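Local coordinates for protein putative methyltransferase (Porphyromonas gingivalis, PDB 3LL7) that is a putative methyltransferase that probably transfers methyl groups to a substrate not yet established, and carries a THUMP-like domain near its C-terminal end, at residues Pro361-Ser366 with Lys389-Thr394; Gln355-Val360 with Ser381-Gly386; Leu342-Pro347 with Leu403-Lys408; Asn369-Pro374 with Gly399-Leu404. All blocks are in the same frame, centred on the assembly; numbering follows the deposited sequence. Where two conformers were deposited one is given.

Contact 1. Residues Pro361-Ser366 with Lys389-Thr394; sequences PQASIS and KTLMGT
Thr390 lies directly across from Ser364 in a parallel strand pair, and its side chain meets that serine with every atom. CB stands 4.0 Å from Ser364 O. Beyond it the branch divides: with chi1 at -64°, OG1 turns back beside its own backbone N and comes 3.8 Å from Ser364 CB, while CG2, anti to the N, rests against Ser364 O. The same carbonyl accepts the amide of Leu391 in a bond of 2.8 Å between Leu391 N and Ser364 O, and it also receives the CA-H of Thr390.

Ser364 and Ser366 both bond the other strand in two directions, Ser364 to Lys389 O and Leu391 N, Ser366 to Leu391 O and Gly393 N. Two pairs further along, selenomethionine Met392 folds back through bends at chi2 and chi3, laying CE 3.6 Å from Ser366 CB. Ahead of the first direct bond one water joins Gln362 O to Lys389 N; beside that bond a second accepts from Ser364 OG and donates to Lys389 O, at 2.6 Å from that OG. On the opposite face Ile365 CG1 packs on Leu391 CB at 4.2 Å.

These strands are the two arms of a beta-alpha-beta unit, and the helix between them, 374-381, covers the Ile365 side through Pro374, Leu377 and Arg378. Strand 364-368 is an edge strand of its sheet within this chain. Strand 389-395 lies between it and strand 401-408, with Met392 reaching Leu406 and Leu325.

Contact 2. Residues Gln355-Val360 with Ser381-Gly386; sequences QLRKVV and SKMADG
The side chain of Arg357 lies against Ser381 O, with CG, CD and NE all near it, NE coming to 3.3 Å. The angle at NE is too poor for a hydrogen bond, so the arginine rests against this carbonyl without being fixed by it; NH2 does bond to Lys354 O. A bend at chi3 (-66°) sets NE; the side chains of Arg357 and Lys382 cross obliquely, and Lys382 CB lies 3.8 Å above the guanidinium plane of Arg357, toward its rim. Farther out, Lys382 CE lies 3.5 Å from Arg357 NH1. The two charged ends stay apart, and as both residues are exposed, solvent would be expected to screen their repulsion.

Deeper in, the contact is mostly carbon packing, though a carbonyl takes part. Selenomethionine Met383 leaves the backbone with CG anti to N (chi1 175°), then bends twice to bring its methyl over the turn of the other segment. There CE touches Leu356 O at 3.3 Å and Leu356 CB at 3.8 Å. Val360 crosses this side chain at about a right angle, its CG1 reaching Met383 CE at 3.9 Å. Beside them Leu356 CD1 packs on Ser381 CB, while Ser381 OG turns back to Leu377 O in its own helix.

Lys382, with positive phi (59°), is the first residue to leave helix 374-381, a common way for a helix to end. Residues 355-359, helical in their backbone angles, pack beside that end. The loops before strand 364-368 and after helix 374-381 thus flank the beta-alpha-beta unit, and through Leu356 and Met383 together cover Leu391 of its sheet.

Contact 3. Residues Leu342-Pro347 with Leu403-Lys408; sequences LEEIIP and LLLLRK
The CD1 methyl of Leu342 rests against two methyls of the opposite strand, 3.9 Å from Leu404 CD2 and equally far from Leu406 CD2. Leu404 CD2 in turn presses along Ile345, touching CD1 at 3.6 Å; these two side chains lie side by side and point the same way. On the other face Glu344 CB runs beside Leu405 CB at 4.0 Å, and Ile346 lies beside Leu403.

A classic beta bulge interrupts the regular pairing. Glu343 and Glu344 both face Leu405, and its carbonyl takes two amides: Glu343 N at 2.8 Å from Leu405 O, and Glu344 N at 3.3 Å from the same oxygen. The extra residue throws Glu343 toward the neighbouring strand. Its chain crosses Arg407 at about a right angle, and OE2 receives Arg407 NH2 at 2.9 Å in a salt bridge, in the guanidinium plane but on the anti side of the carboxylate.

Glu343 OE1 has a second salt bridge, with Lys389. Held between two positive groups, this carboxylate would be expected to stay ionised, so the bulge sets one negative charge where it links strands 337-347, 401-408 and 389-395.

Contact 4. Residues Asn369-Pro374 with Gly399-Leu404; sequences NFPLSP and GKKVLL. With EDO (1,2-ethanediol), chain B; FMT (formic acid), chain J.
The ring of Phe370 points from its loop toward the start of strand 401-408, its CG anti to the backbone N (chi1 -162°). CE1 comes to 3.5 Å from Val402 O, and CZ meets Leu403 CD2 at 4.0 Å, the ring and the leucine side chain crossing at about a right angle. Lys401 CB approaches the ring obliquely near CE1. One ring face carries Pro371 CD, 3.4 Å above the plane of Phe370 and offset toward the rim. Phe348 meets the ring edge-to-face, and Leu377 of helix 374-381 also touches it.

Pro371 and Lys401 slide past each other in opposite directions, their CD atoms 3.9 Å apart. A bend at chi2 (-66°) brings CD of Lys401 to the proline, and NZ ends near Asn369 and bonds to Thr395 OG1. A formic acid molecule (or formate), probably from the crystallisation liquor, joins this end to Asn369: ND2 of Asn369 donates to its O1 at 3.1 Å, and Lys401 NZ bonds the same O1 weakly at 3.3 Å. Asn369 ND2 also bonds Ser323 OG. On the loop backbone an ethanediol, of like origin, is held by Asn369 N, 2.9 Å from its O1, while its O2 accepts from Phe370 N and donates to Phe370 O.

No hydrogen bond joins the segments directly; van der Waals packing of Phe370 and Pro371, including the ring against Val402 O, carries the contact. With Asn322 ND2 as a further donor, the lysine and the amides make a spot that would suit a small anion, if the ligand is ionised, although no natural ligand is implied.

In the fold
From the N-terminal side, the chain passes Leu342-Pro347, then Gln355-Val360, Pro361-Ser366 and Asn369-Pro374 before any of these meets its partner. Contact 2 closes first, at Ser381-Gly386 after helix 374-381; contact 1 follows at Lys389-Thr394, contact 4 at Gly399-Leu404, and contact 3 last. Contacts 1, 2 and 4 cross one another, since their segments alternate, whereas contacts 1 and 2 both lie within the long loop that contact 3 closes. Contacts 3 and 4 share Leu403 and Leu404. Together they join the edge strand 364-368 through 389-395 and 401-408 to 337-347, with the connecting loops and the helix packed on this THUMP-like part of the chain.

Contact 1. Residues Pro361-Ser366 with Lys389-Thr394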
# COMPACT_ATOMS: atom_id res chain seq x y z
N PRO A 361 25.82 14.54 19.21
CA PRO A 361 25.85 13.50 20.26
C PRO A 361 25.15 12.20 19.88
O PRO A 361 25.49 11.13 20.40
CB PRO A 361 25.17 14.17 21.45
CG PRO A 361 24.46 15.33 20.94
CD PRO A 361 25.04 15.72 19.60
N GLN A 362 24.17 12.28 18.96
CA GLN A 362 23.38 11.12 18.54
C GLN A 362 22.60 11.56 17.29
O GLN A 362 22.41 12.77 17.08
CB GLN A 362 22.38 10.70 19.65
CG GLN A 362 21.44 11.86 20.06
CD GLN A 362 20.47 11.53 21.18
OE1 GLN A 362 20.12 10.37 21.44
NE2 GLN A 362 20.06 12.56 21.88
N ALA A 363 22.17 10.61 16.47
CA ALA A 363 21.44 10.95 15.23
C ALA A 363 20.75 9.76 14.60
O ALA A 363 21.17 8.64 14.76
CB ALA A 363 22.39 11.58 14.20
N SER A 364 19.69 10.05 13.84
CA SER A 364 19.16 9.11 12.86
C SER A 364 20.13 9.13 11.69
O SER A 364 20.81 10.13 11.48
CB SER A 364 17.78 9.58 12.37
OG SER A 364 16.88 9.58 13.48
N ILE A 365 20.24 8.02 10.97
CA ILE A 365 21.14 7.96 9.79
C ILE A 365 20.37 7.49 8.57
O ILE A 365 19.62 6.49 8.64
CB ILE A 365 22.33 7.03 10.05
CG1 ILE A 365 23.19 7.66 11.17
CG2 ILE A 365 23.18 6.80 8.72
CD1 ILE A 365 24.26 6.70 11.77
N SER A 366 20.56 8.22 7.47
CA SER A 366 19.97 7.86 6.18
C SER A 366 21.05 7.90 5.11
O SER A 366 22.11 8.52 5.30
CB SER A 366 18.80 8.82 5.83
OG SER A 366 17.68 8.57 6.68
N LYS A 389 18.36 15.09 15.15
CA LYS A 389 19.20 15.34 13.98
C LYS A 389 19.31 14.10 13.11
O LYS A 389 19.12 12.97 13.58
CB LYS A 389 20.62 15.75 14.42
CG LYS A 389 20.72 16.91 15.42
CD LYS A 389 20.18 18.21 14.87
CE LYS A 389 20.37 19.39 15.87
NZ LYS A 389 21.78 19.88 15.94
N THR A 390 19.68 14.30 11.85
CA THR A 390 19.92 13.21 10.91
C THR A 390 21.28 13.40 10.25
O THR A 390 21.61 14.51 9.83
CB THR A 390 18.84 13.19 9.83
OG1 THR A 390 17.58 12.91 10.45
CG2 THR A 390 19.11 12.12 8.74
N LEU A 391 22.05 12.30 10.15
CA LEU A 391 23.26 12.28 9.32
C LEU A 391 22.87 11.59 8.03
O LEU A 391 22.32 10.49 8.07
CB LEU A 391 24.39 11.55 10.03
CG LEU A 391 25.23 12.34 11.03
CD1 LEU A 391 26.07 11.36 11.92
CD2 LEU A 391 26.11 13.34 10.23
N MSE A 392 23.13 12.25 6.90
CA MSE A 392 22.71 11.76 5.59
C MSE A 392 23.93 11.52 4.70
O MSE A 392 24.69 12.45 4.39
CB MSE A 392 21.76 12.79 4.91
CG MSE A 392 21.47 12.48 3.41
SE MSE A 392 20.21 11.04 3.20
CE MSE A 392 18.64 11.88 3.89
N GLY A 393 24.12 10.29 4.26
CA GLY A 393 25.24 10.04 3.32
C GLY A 393 24.70 10.16 1.90
O GLY A 393 23.68 9.57 1.60
N THR A 394 25.39 10.90 1.05
CA THR A 394 24.92 11.12 -0.31
C THR A 394 26.08 11.53 -1.20
O THR A 394 27.23 11.56 -0.73
CB THR A 394 23.74 12.14 -0.33
OG1 THR A 394 23.08 12.14 -1.63
CG2 THR A 394 24.20 13.54 0.03
O HOH W 1 20.15 14.12 17.17
O HOH W 2 16.80 12.05 14.36

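Contact 2. Residues Gln355-Val360 with Ser381-Gly386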
# COMPACT_ATOMS: atom_id res chain seq x y z
N GLN A 355 35.38 10.22 13.45
CA GLN A 355 35.29 11.57 13.97
C GLN A 355 33.88 12.05 14.15
O GLN A 355 33.66 13.10 14.75
CB GLN A 355 36.01 12.54 13.04
CG GLN A 355 37.50 12.35 13.00
CD GLN A 355 38.17 13.50 12.29
OE1 GLN A 355 38.09 14.66 12.73
NE2 GLN A 355 38.80 13.21 11.15
N LEU A 356 32.88 11.30 13.63
CA LEU A 356 31.52 11.83 13.65
C LEU A 356 30.90 12.05 14.98
O LEU A 356 30.06 12.94 15.12
CB LEU A 356 30.55 10.96 12.79
CG LEU A 356 30.85 10.91 11.31
CD1 LEU A 356 29.77 9.97 10.68
CD2 LEU A 356 30.79 12.32 10.66
N ARG A 357 31.32 11.30 16.00
CA ARG A 357 30.80 11.55 17.34
C ARG A 357 31.19 12.94 17.83
O ARG A 357 30.58 13.46 18.76
CB ARG A 357 31.29 10.49 18.33
CG ARG A 357 30.59 9.13 18.20
CD ARG A 357 31.37 8.12 19.01
NE ARG A 357 32.66 7.99 18.35
CZ ARG A 357 33.74 7.38 18.81
NH1 ARG A 357 33.73 6.75 19.97
NH2 ARG A 357 34.85 7.38 18.05
N LYS A 358 32.19 13.56 17.21
CA LYS A 358 32.54 14.93 17.59
C LYS A 358 31.48 15.94 17.14
O LYS A 358 31.30 16.97 17.79
CB LYS A 358 33.89 15.35 16.99
CG LYS A 358 35.06 14.51 17.51
CD LYS A 358 36.37 15.11 17.12
CE LYS A 358 36.50 15.38 15.65
NZ LYS A 358 37.75 16.22 15.48
N VAL A 359 30.79 15.65 16.05
CA VAL A 359 29.90 16.66 15.48
C VAL A 359 28.49 16.69 16.07
O VAL A 359 27.87 17.75 16.12
CB VAL A 359 29.84 16.59 13.96
CG1 VAL A 359 31.24 16.78 13.42
CG2 VAL A 359 29.20 15.29 13.46
N VAL A 360 28.01 15.53 16.52
CA VAL A 360 26.67 15.44 17.06
C VAL A 360 26.60 14.33 18.13
O VAL A 360 27.27 13.32 17.97
CB VAL A 360 25.65 15.24 15.90
CG1 VAL A 360 25.82 13.89 15.23
CG2 VAL A 360 24.22 15.55 16.36
N SER A 381 30.93 4.53 12.73
CA SER A 381 31.09 5.81 13.46
C SER A 381 30.80 5.72 14.97
O SER A 381 31.12 6.65 15.71
CB SER A 381 30.21 6.90 12.84
OG SER A 381 28.83 6.56 12.97
N LYS A 382 30.23 4.60 15.41
CA LYS A 382 29.79 4.41 16.81
C LYS A 382 28.75 5.45 17.24
O LYS A 382 28.68 5.85 18.40
CB LYS A 382 30.99 4.33 17.77
CG LYS A 382 31.92 3.12 17.42
CD LYS A 382 33.25 3.09 18.22
CE LYS A 382 33.04 3.30 19.68
NZ LYS A 382 32.26 2.19 20.29
N MSE A 383 27.89 5.85 16.30
CA MSE A 383 26.96 6.94 16.55
C MSE A 383 25.74 6.43 17.30
O MSE A 383 25.08 5.49 16.88
CB MSE A 383 26.55 7.56 15.21
CG MSE A 383 25.50 8.62 15.32
SE MSE A 383 26.17 10.14 16.31
CE MSE A 383 27.79 10.50 15.31
N ALA A 384 25.44 7.03 18.43
CA ALA A 384 24.22 6.67 19.16
C ALA A 384 22.99 7.05 18.33
O ALA A 384 23.04 8.05 17.60
CB ALA A 384 24.19 7.40 20.48
N ASP A 385 21.93 6.26 18.42
CA ASP A 385 20.68 6.62 17.76
C ASP A 385 19.89 7.56 18.65
O ASP A 385 20.27 7.81 19.81
CB ASP A 385 19.87 5.38 17.40
CG ASP A 385 19.47 4.57 18.60
OD1 ASP A 385 19.78 5.02 19.73
OD2 ASP A 385 18.86 3.50 18.42
N GLY A 386 18.79 8.08 18.11
CA GLY A 386 17.94 8.99 18.83
C GLY A 386 18.28 10.43 18.52
O GLY A 386 19.17 10.74 17.69

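Contact 3. Residues Leu342-Pro347 with Leu403-Lys408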
# COMPACT_ATOMS: atom_id res chain seq x y z
N LEU A 342 19.96 22.39 6.56
CA LEU A 342 21.37 21.93 6.52
C LEU A 342 22.16 22.59 7.67
O LEU A 342 22.16 23.82 7.79
CB LEU A 342 22.01 22.33 5.19
CG LEU A 342 23.44 21.75 5.26
CD1 LEU A 342 23.63 20.31 4.71
CD2 LEU A 342 24.54 22.70 4.88
N GLU A 343 22.83 21.79 8.48
CA GLU A 343 23.70 22.34 9.58
C GLU A 343 25.18 22.26 9.24
O GLU A 343 25.92 23.23 9.45
CB GLU A 343 23.44 21.64 10.92
CG GLU A 343 22.01 21.80 11.39
CD GLU A 343 21.79 21.45 12.85
OE1 GLU A 343 22.55 20.65 13.45
OE2 GLU A 343 20.80 21.99 13.40
N GLU A 344 25.61 21.10 8.75
CA GLU A 344 27.01 20.88 8.30
C GLU A 344 27.05 19.99 7.07
O GLU A 344 26.22 19.08 6.89
CB GLU A 344 27.88 20.22 9.38
CG GLU A 344 27.95 20.93 10.74
CD GLU A 344 28.65 22.30 10.70
OE1 GLU A 344 29.50 22.56 9.81
OE2 GLU A 344 28.32 23.14 11.56
N ILE A 345 28.08 20.21 6.24
CA ILE A 345 28.39 19.30 5.14
C ILE A 345 29.85 18.88 5.29
O ILE A 345 30.77 19.74 5.44
CB ILE A 345 28.06 19.88 3.72
CG1 ILE A 345 28.54 18.91 2.61
CG2 ILE A 345 28.66 21.28 3.54
CD1 ILE A 345 27.88 19.15 1.19
N ILE A 346 30.05 17.57 5.30
CA ILE A 346 31.36 16.97 5.58
C ILE A 346 31.83 16.10 4.41
O ILE A 346 31.15 15.13 4.06
CB ILE A 346 31.26 16.10 6.85
CG1 ILE A 346 30.75 16.96 8.03
CG2 ILE A 346 32.63 15.44 7.20
CD1 ILE A 346 30.35 16.11 9.23
N PRO A 347 32.98 16.43 3.79
CA PRO A 347 33.50 15.60 2.69
C PRO A 347 33.75 14.23 3.27
O PRO A 347 34.32 14.13 4.35
CB PRO A 347 34.84 16.25 2.35
CG PRO A 347 34.61 17.74 2.72
CD PRO A 347 33.86 17.60 4.04
N LEU A 403 28.77 13.69 3.84
CA LEU A 403 27.80 13.49 4.92
C LEU A 403 27.17 14.83 5.23
O LEU A 403 27.87 15.87 5.35
CB LEU A 403 28.49 12.94 6.21
CG LEU A 403 28.94 11.47 6.04
CD1 LEU A 403 29.92 11.07 7.15
CD2 LEU A 403 27.74 10.58 6.12
N LEU A 404 25.84 14.83 5.32
CA LEU A 404 25.12 16.04 5.74
C LEU A 404 24.59 15.85 7.14
O LEU A 404 23.97 14.82 7.44
CB LEU A 404 23.94 16.34 4.80
CG LEU A 404 24.17 16.23 3.27
CD1 LEU A 404 22.83 16.53 2.54
CD2 LEU A 404 25.27 17.25 2.86
N LEU A 405 24.82 16.86 7.97
CA LEU A 405 24.17 16.96 9.29
C LEU A 405 22.96 17.86 9.13
O LEU A 405 23.08 19.01 8.71
CB LEU A 405 25.14 17.53 10.35
CG LEU A 405 24.49 17.57 11.75
CD1 LEU A 405 24.23 16.10 12.20
CD2 LEU A 405 25.42 18.28 12.74
N LEU A 406 21.78 17.29 9.42
CA LEU A 406 20.48 17.90 9.13
C LEU A 406 19.64 17.99 10.39
O LEU A 406 19.73 17.10 11.23
CB LEU A 406 19.71 17.02 8.10
CG LEU A 406 20.46 16.73 6.79
CD1 LEU A 406 19.64 15.77 5.93
CD2 LEU A 406 20.74 18.04 6.06
N ARG A 407 18.83 19.03 10.53
CA ARG A 407 17.73 19.02 11.50
C ARG A 407 16.40 19.17 10.76
O ARG A 407 16.38 19.69 9.66
CB ARG A 407 17.90 20.12 12.57
CG ARG A 407 17.70 21.52 12.09
CD ARG A 407 17.60 22.48 13.30
NE ARG A 407 17.27 23.81 12.81
CZ ARG A 407 18.17 24.69 12.37
NH1 ARG A 407 17.77 25.89 11.93
NH2 ARG A 407 19.47 24.38 12.36
N LYS A 408 15.29 18.72 11.34
CA LYS A 408 13.96 18.92 10.72
C LYS A 408 13.64 20.39 10.49
O LYS A 408 13.99 21.23 11.30
CB LYS A 408 12.85 18.34 11.60
CG LYS A 408 13.03 16.87 11.90
CD LYS A 408 12.19 16.55 13.14
CE LYS A 408 12.31 15.08 13.52
NZ LYS A 408 11.60 14.91 14.81

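Contact 4. Residues Asn369-Pro374 with Gly399-Leu404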
# COMPACT_ATOMS: atom_id res chain seq x y z
N ASN A 369 22.41 7.28 -2.20
CA ASN A 369 23.57 7.15 -3.09
C ASN A 369 24.88 7.34 -2.32
O ASN A 369 25.45 8.45 -2.26
CB ASN A 369 23.43 8.08 -4.31
CG ASN A 369 24.48 7.82 -5.36
OD1 ASN A 369 25.13 6.77 -5.36
ND2 ASN A 369 24.65 8.78 -6.28
N PHE A 370 25.33 6.25 -1.69
CA PHE A 370 26.43 6.32 -0.74
C PHE A 370 27.02 4.90 -0.63
O PHE A 370 26.26 3.92 -0.72
CB PHE A 370 25.91 6.80 0.63
CG PHE A 370 26.98 7.31 1.53
CD1 PHE A 370 27.65 8.49 1.25
CD2 PHE A 370 27.36 6.55 2.66
CE1 PHE A 370 28.69 8.94 2.11
CE2 PHE A 370 28.37 6.99 3.52
CZ PHE A 370 29.04 8.17 3.23
N PRO A 371 28.34 4.79 -0.42
CA PRO A 371 28.94 3.43 -0.49
C PRO A 371 28.68 2.56 0.75
O PRO A 371 28.96 1.34 0.71
CB PRO A 371 30.43 3.72 -0.66
CG PRO A 371 30.63 5.05 0.05
CD PRO A 371 29.39 5.83 -0.42
N LEU A 372 28.20 3.17 1.84
CA LEU A 372 27.86 2.40 3.05
C LEU A 372 26.35 2.37 3.23
O LEU A 372 25.68 3.31 2.81
CB LEU A 372 28.49 3.04 4.29
CG LEU A 372 30.05 3.14 4.26
CD1 LEU A 372 30.51 3.90 5.48
CD2 LEU A 372 30.70 1.77 4.16
N SER A 373 25.82 1.33 3.88
CA SER A 373 24.41 1.36 4.27
C SER A 373 24.30 2.20 5.55
O SER A 373 25.30 2.47 6.21
CB SER A 373 23.90 -0.04 4.56
OG SER A 373 24.62 -0.60 5.65
N PRO A 374 23.07 2.59 5.92
CA PRO A 374 22.94 3.33 7.16
C PRO A 374 23.47 2.57 8.39
O PRO A 374 24.07 3.17 9.30
CB PRO A 374 21.41 3.57 7.26
CG PRO A 374 20.98 3.65 5.88
CD PRO A 374 21.84 2.64 5.11
N GLY A 399 30.23 13.82 -8.20
CA GLY A 399 30.58 12.49 -7.69
C GLY A 399 31.17 12.50 -6.29
O GLY A 399 31.51 11.42 -5.77
N LYS A 400 31.35 13.67 -5.68
CA LYS A 400 31.95 13.71 -4.34
C LYS A 400 30.96 13.19 -3.30
O LYS A 400 29.81 13.62 -3.24
CB LYS A 400 32.41 15.11 -3.94
CG LYS A 400 33.60 15.63 -4.79
CD LYS A 400 33.99 17.03 -4.31
CE LYS A 400 35.26 17.52 -4.97
NZ LYS A 400 35.04 17.70 -6.43
N LYS A 401 31.43 12.26 -2.47
CA LYS A 401 30.62 11.71 -1.42
C LYS A 401 30.72 12.62 -0.23
O LYS A 401 31.85 13.08 0.13
CB LYS A 401 31.15 10.30 -1.03
CG LYS A 401 31.28 9.27 -2.21
CD LYS A 401 29.91 8.87 -2.82
CE LYS A 401 30.02 8.16 -4.22
NZ LYS A 401 28.67 7.70 -4.80
N VAL A 402 29.58 12.83 0.43
CA VAL A 402 29.51 13.76 1.56
C VAL A 402 28.61 13.18 2.62
O VAL A 402 27.75 12.33 2.33
CB VAL A 402 28.94 15.16 1.12
CG1 VAL A 402 29.89 15.83 0.12
CG2 VAL A 402 27.50 15.04 0.51
N LEU A 403 28.77 13.69 3.84
CA LEU A 403 27.80 13.49 4.92
C LEU A 403 27.17 14.83 5.23
O LEU A 403 27.87 15.87 5.35
CB LEU A 403 28.49 12.94 6.21
CG LEU A 403 28.94 11.47 6.04
CD1 LEU A 403 29.92 11.07 7.15
CD2 LEU A 403 27.74 10.58 6.12
N LEU A 404 25.84 14.83 5.32
CA LEU A 404 25.12 16.04 5.74
C LEU A 404 24.59 15.85 7.14
O LEU A 404 23.97 14.82 7.44
CB LEU A 404 23.94 16.34 4.80
CG LEU A 404 24.17 16.23 3.27
CD1 LEU A 404 22.83 16.53 2.54
CD2 LEU A 404 25.27 17.25 2.86
C1 EDO B . 21.28 3.82 -1.66
O1 EDO B . 20.56 5.00 -1.96
C2 EDO B . 22.71 4.18 -1.26
O2 EDO B . 23.61 3.76 -2.27
C FMT J . 26.97 7.45 -8.73
O1 FMT J . 27.31 8.11 -7.74
O2 FMT J . 25.89 6.86 -8.83